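Local coordinates for protein transcriptional regulator, TetR family (Vibrio parahaemolyticus, PDB 3HE0) that probably binds operator DNA through a helix-turn-helix domain and regulates transcription, at residues A73-V78 and T90-I95; F29-M34 and D54-L59. All coordinates share one frame. Numbering follows the deposited sequence.

Contact 1: A73-V78 and T90-I95; sequences AVQAGV and TMWLNI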
loop_
_atom_site.group_PDB
_atom_site.type_symbol
_atom_site.label_atom_id
_atom_site.label_comp_id
_atom_site.label_asym_id
_atom_site.label_seq_id
_atom_site.Cartn_x
_atom_site.Cartn_y
_atom_site.Cartn_z
ATOM N N ALA A 73 -5.622 16.954 2.884
ATOM C CA ALA A 73 -4.174 17.058 2.902
ATOM C C ALA A 73 -3.628 16.977 1.417
ATOM O O ALA A 73 -2.875 17.839 0.944
ATOM C CB ALA A 73 -3.598 15.981 3.770
ATOM N N VAL A 74 -4.084 15.971 0.685
ATOM C CA VAL A 74 -3.669 15.772 -0.688
ATOM C C VAL A 74 -3.918 17.017 -1.537
ATOM O O VAL A 74 -3.122 17.364 -2.391
ATOM C CB VAL A 74 -4.405 14.604 -1.321
ATOM C CG1 VAL A 74 -4.128 14.564 -2.843
ATOM C CG2 VAL A 74 -3.985 13.307 -0.642
ATOM N N GLN A 75 -5.023 17.696 -1.289
ATOM C CA GLN A 75 -5.407 18.816 -2.134
ATOM C C GLN A 75 -5.000 20.186 -1.598
ATOM O O GLN A 75 -5.354 21.201 -2.194
ATOM C CB GLN A 75 -6.897 18.702 -2.441
ATOM C CG GLN A 75 -7.161 17.422 -3.292
ATOM C CD GLN A 75 -8.624 16.990 -3.317
ATOM O OE1 GLN A 75 -9.233 16.841 -4.385
ATOM N NE2 GLN A 75 -9.193 16.800 -2.141
ATOM N N ALA A 76 -4.206 20.217 -0.523
ATOM C CA ALA A 76 -3.870 21.468 0.142
ATOM C C ALA A 76 -2.994 22.321 -0.766
ATOM O O ALA A 76 -2.042 21.828 -1.363
ATOM C CB ALA A 76 -3.170 21.202 1.492
ATOM N N GLY A 77 -3.352 23.588 -0.898
ATOM C CA GLY A 77 -2.614 24.512 -1.726
ATOM C C GLY A 77 -2.878 24.404 -3.210
ATOM O O GLY A 77 -2.270 25.121 -3.994
ATOM N N VAL A 78 -3.757 23.504 -3.632
ATOM C CA VAL A 78 -4.051 23.419 -5.057
ATOM C C VAL A 78 -5.091 24.466 -5.407
ATOM O O VAL A 78 -6.084 24.598 -4.711
ATOM C CB VAL A 78 -4.596 22.047 -5.444
ATOM C CG1 VAL A 78 -4.940 22.013 -6.916
ATOM C CG2 VAL A 78 -3.588 20.985 -5.097
ATOM N N THR A 90 2.139 19.678 -6.822
ATOM C CA THR A 90 1.733 20.044 -5.483
ATOM C C THR A 90 1.151 18.833 -4.748
ATOM O O THR A 90 1.573 18.497 -3.643
ATOM C CB THR A 90 0.698 21.217 -5.489
ATOM O OG1 THR A 90 1.242 22.327 -6.206
ATOM C CG2 THR A 90 0.360 21.678 -4.085
HETATM N N MSE A 91 0.178 18.185 -5.371
HETATM C CA MSE A 91 -0.495 17.049 -4.769
HETATM C C MSE A 91 0.490 15.905 -4.558
HETATM O O MSE A 91 0.445 15.234 -3.532
HETATM C CB MSE A 91 -1.655 16.580 -5.649
HETATM C CG MSE A 91 -2.809 17.556 -5.655
HETATM SE SE MSE A 91 -4.191 17.011 -6.911
HETATM C CE MSE A 91 -5.483 18.424 -6.534
ATOM N N TRP A 92 1.382 15.697 -5.521
ATOM C CA TRP A 92 2.367 14.610 -5.425
ATOM C C TRP A 92 3.192 14.831 -4.163
ATOM O O TRP A 92 3.414 13.914 -3.396
ATOM C CB TRP A 92 3.260 14.599 -6.673
ATOM C CG TRP A 92 4.029 13.359 -6.892
ATOM C CD1 TRP A 92 3.785 12.384 -7.831
ATOM C CD2 TRP A 92 5.196 12.941 -6.181
ATOM N NE1 TRP A 92 4.730 11.391 -7.737
ATOM C CE2 TRP A 92 5.608 11.719 -6.733
ATOM C CE3 TRP A 92 5.944 13.496 -5.143
ATOM C CZ2 TRP A 92 6.707 11.035 -6.256
ATOM C CZ3 TRP A 92 7.041 12.813 -4.687
ATOM C CH2 TRP A 92 7.411 11.596 -5.243
ATOM N N LEU A 93 3.627 16.067 -3.945
ATOM C CA LEU A 93 4.455 16.415 -2.779
ATOM C C LEU A 93 3.655 16.411 -1.480
ATOM O O LEU A 93 4.168 16.038 -0.426
ATOM C CB LEU A 93 5.131 17.776 -2.965
ATOM C CG LEU A 93 6.347 17.761 -3.896
ATOM C CD1 LEU A 93 6.875 19.185 -4.122
ATOM C CD2 LEU A 93 7.464 16.869 -3.345
ATOM N N ASN A 94 2.396 16.815 -1.537
ATOM C CA ASN A 94 1.530 16.628 -0.365
ATOM C C ASN A 94 1.451 15.135 -0.006
ATOM O O ASN A 94 1.442 14.757 1.173
ATOM C CB ASN A 94 0.107 17.175 -0.611
ATOM C CG ASN A 94 0.056 18.701 -0.699
ATOM O OD1 ASN A 94 0.921 19.377 -0.184
ATOM N ND2 ASN A 94 -0.980 19.240 -1.361
ATOM N N ILE A 95 1.361 14.275 -1.012
ATOM C CA ILE A 95 1.262 12.847 -0.719
ATOM C C ILE A 95 2.558 12.407 -0.048
ATOM O O ILE A 95 2.522 11.683 0.923
ATOM C CB ILE A 95 0.946 11.972 -1.969
ATOM C CG1 ILE A 95 -0.486 12.203 -2.440
ATOM C CG2 ILE A 95 1.144 10.449 -1.658
ATOM C CD1 ILE A 95 -0.735 11.722 -3.903
#
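Where a helix ends, its last carbonyls lose their backbone donors, and a side chain from a neighbouring helix can supply replacements. The end of helix 55-74 against helix 84-97 is a worked example. Asn94 places ND2 3.0 Å from Val74 O and 2.8 Å from Ala76 O, and donates a hydrogen bond to each. One amide group thus serves both the helix end and the turn that follows. Ala73 O does not depend on it: it accepts from Ala76 N at 3.1 Å, while its 3.3 Å approach to Asn94 ND2 has too poor an angle for a bond.

Gln75 to Val78 form a type II beta turn, with Val78 N donating to Gln75 O at 3.1 Å and Gly77 at the third position, where its positive phi is easily adopted. The CA-to-CB bond of Gln75 points away from 90-95; its NE2 bonds to Ala71 O and Met130 O. Thr90 OG1 is bonded to Glu86 O within its own helix, so Thr90 offers the turn its methyl, CG2 lying 3.6 Å from Ala76 O.

Apolar contacts flank these polar bonds. Selenomethionine Met91 extends along the turn, CE lying 3.5 Å from Val78 CG2, and its CA makes a CH···O contact of 3.6 Å with Val74 O. Val74 CG2 packs on Ile95 CG1 at 4.1 Å. In TetR-type folds this long helix joins the DNA-binding domain to the C-terminal body; the chain's exit from it is held here by directional bonds to carbonyls as well as by packing.

Contact 2: F29-M34 and D54-L59; sequences FQGLSM and DKEHLL. With SO4 (sulfate ion), chain D.
Most unusual here is a single ammonium group that gathers three carbonyls of one turn. The setting is the TetR-type helix-turn-helix domain: 29-34 links helix 13-27 to helix 34-41, and 54-59 begins helix 55-74. Phe29 to Leu32 make a type I beta turn (Leu32 N to Phe29 O, 3.2 Å); Leu32 and Ser33 are then extended, and Ser33 N-caps the next helix. The segments run in opposite senses, with CA–CA distances of 7.2 Å for Phe29–Leu59 and 7.1 Å for Met34–Lys55. Lys55 has chi1 and chi2 both t and chi3 near 118°; its NZ donates a hydrogen bond to Leu32 O (3.0 Å) and weak ones to Phe29 O (3.2 Å) and Gln30 O (3.4 Å).

Leu32 (t, p) points its CD2 at Leu58 CD2 and Leu59 CD2, each 3.8 Å away. Leu59 CD2 meets the Phe29 ring edge, 3.9 Å from CD1, and selenomethionine Met34 (m, m) sets SE 3.8 Å from Leu58 CD2. Gln30 N donates to sulfate O2 (3.2 Å), and Gln30 NE2 bonds Glu26 O of the second subunit. Asp54, chi1 p, N-caps helix 55-74: its OD1 accepts from His57 N at 2.7 Å and from His57 ND1 at 2.8 Å.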
loop_
_atom_site.group_PDB
_atom_site.type_symbol
_atom_site.label_atom_id
_atom_site.label_comp_id
_atom_site.label_asym_id
_atom_site.label_seq_id
_atom_site.Cartn_x
_atom_site.Cartn_y
_atom_site.Cartn_z
ATOM N N PHE A 29 -7.881 -1.431 14.236
ATOM C CA PHE A 29 -9.357 -1.502 14.321
ATOM C C PHE A 29 -9.904 -2.521 15.339
ATOM O O PHE A 29 -10.693 -2.160 16.222
ATOM C CB PHE A 29 -9.963 -1.787 12.930
ATOM C CG PHE A 29 -9.876 -0.622 11.971
ATOM C CD1 PHE A 29 -10.899 0.328 11.905
ATOM C CD2 PHE A 29 -8.790 -0.470 11.127
ATOM C CE1 PHE A 29 -10.821 1.411 11.025
ATOM C CE2 PHE A 29 -8.716 0.621 10.239
ATOM C CZ PHE A 29 -9.730 1.555 10.198
ATOM N N GLN A 30 -9.488 -3.780 15.223
ATOM C CA GLN A 30 -10.018 -4.863 16.088
ATOM C C GLN A 30 -9.683 -4.681 17.584
ATOM O O GLN A 30 -10.401 -5.171 18.467
ATOM C CB GLN A 30 -9.493 -6.239 15.624
ATOM C CG GLN A 30 -9.977 -6.694 14.248
ATOM C CD GLN A 30 -9.282 -7.969 13.780
ATOM O OE1 GLN A 30 -9.367 -9.013 14.429
ATOM N NE2 GLN A 30 -8.591 -7.885 12.649
ATOM N N GLY A 31 -8.575 -3.995 17.854
ATOM C CA GLY A 31 -8.128 -3.777 19.221
ATOM C C GLY A 31 -8.988 -2.814 20.012
ATOM O O GLY A 31 -8.995 -2.875 21.237
ATOM N N LEU A 32 -9.739 -1.958 19.320
ATOM C CA LEU A 32 -10.376 -0.816 19.945
ATOM C C LEU A 32 -11.362 -1.204 21.035
ATOM O O LEU A 32 -12.249 -2.035 20.839
ATOM C CB LEU A 32 -11.065 0.046 18.889
ATOM C CG LEU A 32 -11.618 1.390 19.375
ATOM C CD1 LEU A 32 -10.528 2.419 19.526
ATOM C CD2 LEU A 32 -12.629 1.888 18.410
ATOM N N SER A 33 -11.177 -0.579 22.193
ATOM C CA SER A 33 -12.047 -0.738 23.357
ATOM C C SER A 33 -12.841 0.529 23.589
ATOM O O SER A 33 -12.261 1.607 23.660
ATOM C CB SER A 33 -11.208 -0.974 24.611
ATOM O OG SER A 33 -11.885 -0.446 25.741
HETATM N N MSE A 34 -14.148 0.406 23.775
HETATM C CA MSE A 34 -14.948 1.588 24.055
HETATM C C MSE A 34 -14.504 2.263 25.363
HETATM O O MSE A 34 -14.596 3.488 25.511
HETATM C CB MSE A 34 -16.431 1.237 24.088
HETATM C CG MSE A 34 -17.002 0.789 22.736
HETATM SE SE MSE A 34 -16.803 2.059 21.250
HETATM C CE MSE A 34 -18.646 2.636 20.924
ATOM N N ASP A 54 -22.673 2.073 18.221
ATOM C CA ASP A 54 -21.895 0.929 18.643
ATOM C C ASP A 54 -20.501 0.996 18.012
ATOM O O ASP A 54 -20.200 1.912 17.212
ATOM C CB ASP A 54 -22.619 -0.361 18.215
ATOM C CG ASP A 54 -22.826 -0.456 16.706
ATOM O OD1 ASP A 54 -22.115 0.183 15.938
ATOM O OD2 ASP A 54 -23.717 -1.182 16.266
ATOM N N LYS A 55 -19.654 0.025 18.358
ATOM C CA LYS A 55 -18.255 0.042 17.925
ATOM C C LYS A 55 -18.183 0.082 16.423
ATOM O O LYS A 55 -17.406 0.837 15.857
ATOM C CB LYS A 55 -17.503 -1.185 18.459
ATOM C CG LYS A 55 -15.971 -1.176 18.213
ATOM C CD LYS A 55 -15.246 -2.191 19.162
ATOM C CE LYS A 55 -14.506 -3.326 18.418
ATOM N NZ LYS A 55 -13.030 -3.022 18.169
ATOM N N GLU A 56 -19.029 -0.711 15.779
ATOM C CA GLU A 56 -18.988 -0.867 14.324
ATOM C C GLU A 56 -19.318 0.440 13.629
ATOM O O GLU A 56 -18.658 0.825 12.676
ATOM C CB GLU A 56 -19.968 -1.954 13.878
ATOM C CG GLU A 56 -19.740 -3.295 14.558
ATOM C CD GLU A 56 -20.605 -3.545 15.817
ATOM O OE1 GLU A 56 -20.441 -2.844 16.866
ATOM O OE2 GLU A 56 -21.449 -4.497 15.752
ATOM N N HIS A 57 -20.309 1.165 14.140
ATOM C CA HIS A 57 -20.625 2.478 13.547
ATOM C C HIS A 57 -19.522 3.477 13.753
ATOM O O HIS A 57 -19.170 4.209 12.840
ATOM C CB HIS A 57 -21.967 3.014 14.054
ATOM C CG HIS A 57 -23.127 2.353 13.406
ATOM N ND1 HIS A 57 -23.666 1.173 13.878
ATOM C CD2 HIS A 57 -23.815 2.669 12.290
ATOM C CE1 HIS A 57 -24.671 0.818 13.100
ATOM N NE2 HIS A 57 -24.767 1.694 12.115
ATOM N N LEU A 58 -18.941 3.464 14.937
ATOM C CA LEU A 58 -17.751 4.289 15.199
ATOM C C LEU A 58 -16.644 4.001 14.184
ATOM O O LEU A 58 -16.077 4.917 13.632
ATOM C CB LEU A 58 -17.229 4.072 16.613
ATOM C CG LEU A 58 -15.933 4.767 17.008
ATOM C CD1 LEU A 58 -16.046 6.295 16.920
ATOM C CD2 LEU A 58 -15.625 4.302 18.435
ATOM N N LEU A 59 -16.358 2.728 13.921
ATOM C CA LEU A 59 -15.278 2.383 12.965
ATOM C C LEU A 59 -15.541 2.968 11.577
ATOM O O LEU A 59 -14.634 3.518 10.943
ATOM C CB LEU A 59 -15.023 0.849 12.911
ATOM C CG LEU A 59 -14.572 0.261 14.275
ATOM C CD1 LEU A 59 -14.276 -1.240 14.294
ATOM C CD2 LEU A 59 -13.358 1.004 14.808
HETATM S S SO4 D . -6.716 -4.428 12.512
HETATM O O1 SO4 D . -8.145 -4.487 12.226
HETATM O O2 SO4 D . -6.538 -4.049 13.911
HETATM O O3 SO4 D . -6.089 -3.466 11.598
HETATM O O4 SO4 D . -6.135 -5.757 12.355
#

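Contacts 1 and 2 use the two ends of helix 55-74, on opposite sides of the chain's centre, with their own centres about 30 Å apart. Contact 2, partly buried, packs the start of the helix within the probable DNA-binding domain, against the loop between helices 13-27 and 34-41. Contact 1 sets the helix end and its following turn against a helix of the C-terminal body; it is a surface contact although it lies closer to the centre of the chain. In each, one side-chain nitrogen serves more than one backbone carbonyl: two for the neutral amide of contact 1, three, two of them weakly, for the charged ammonium group of contact 2. The second subunit touches contact 2 through Gln30, whereas contact 1 is made within one chain.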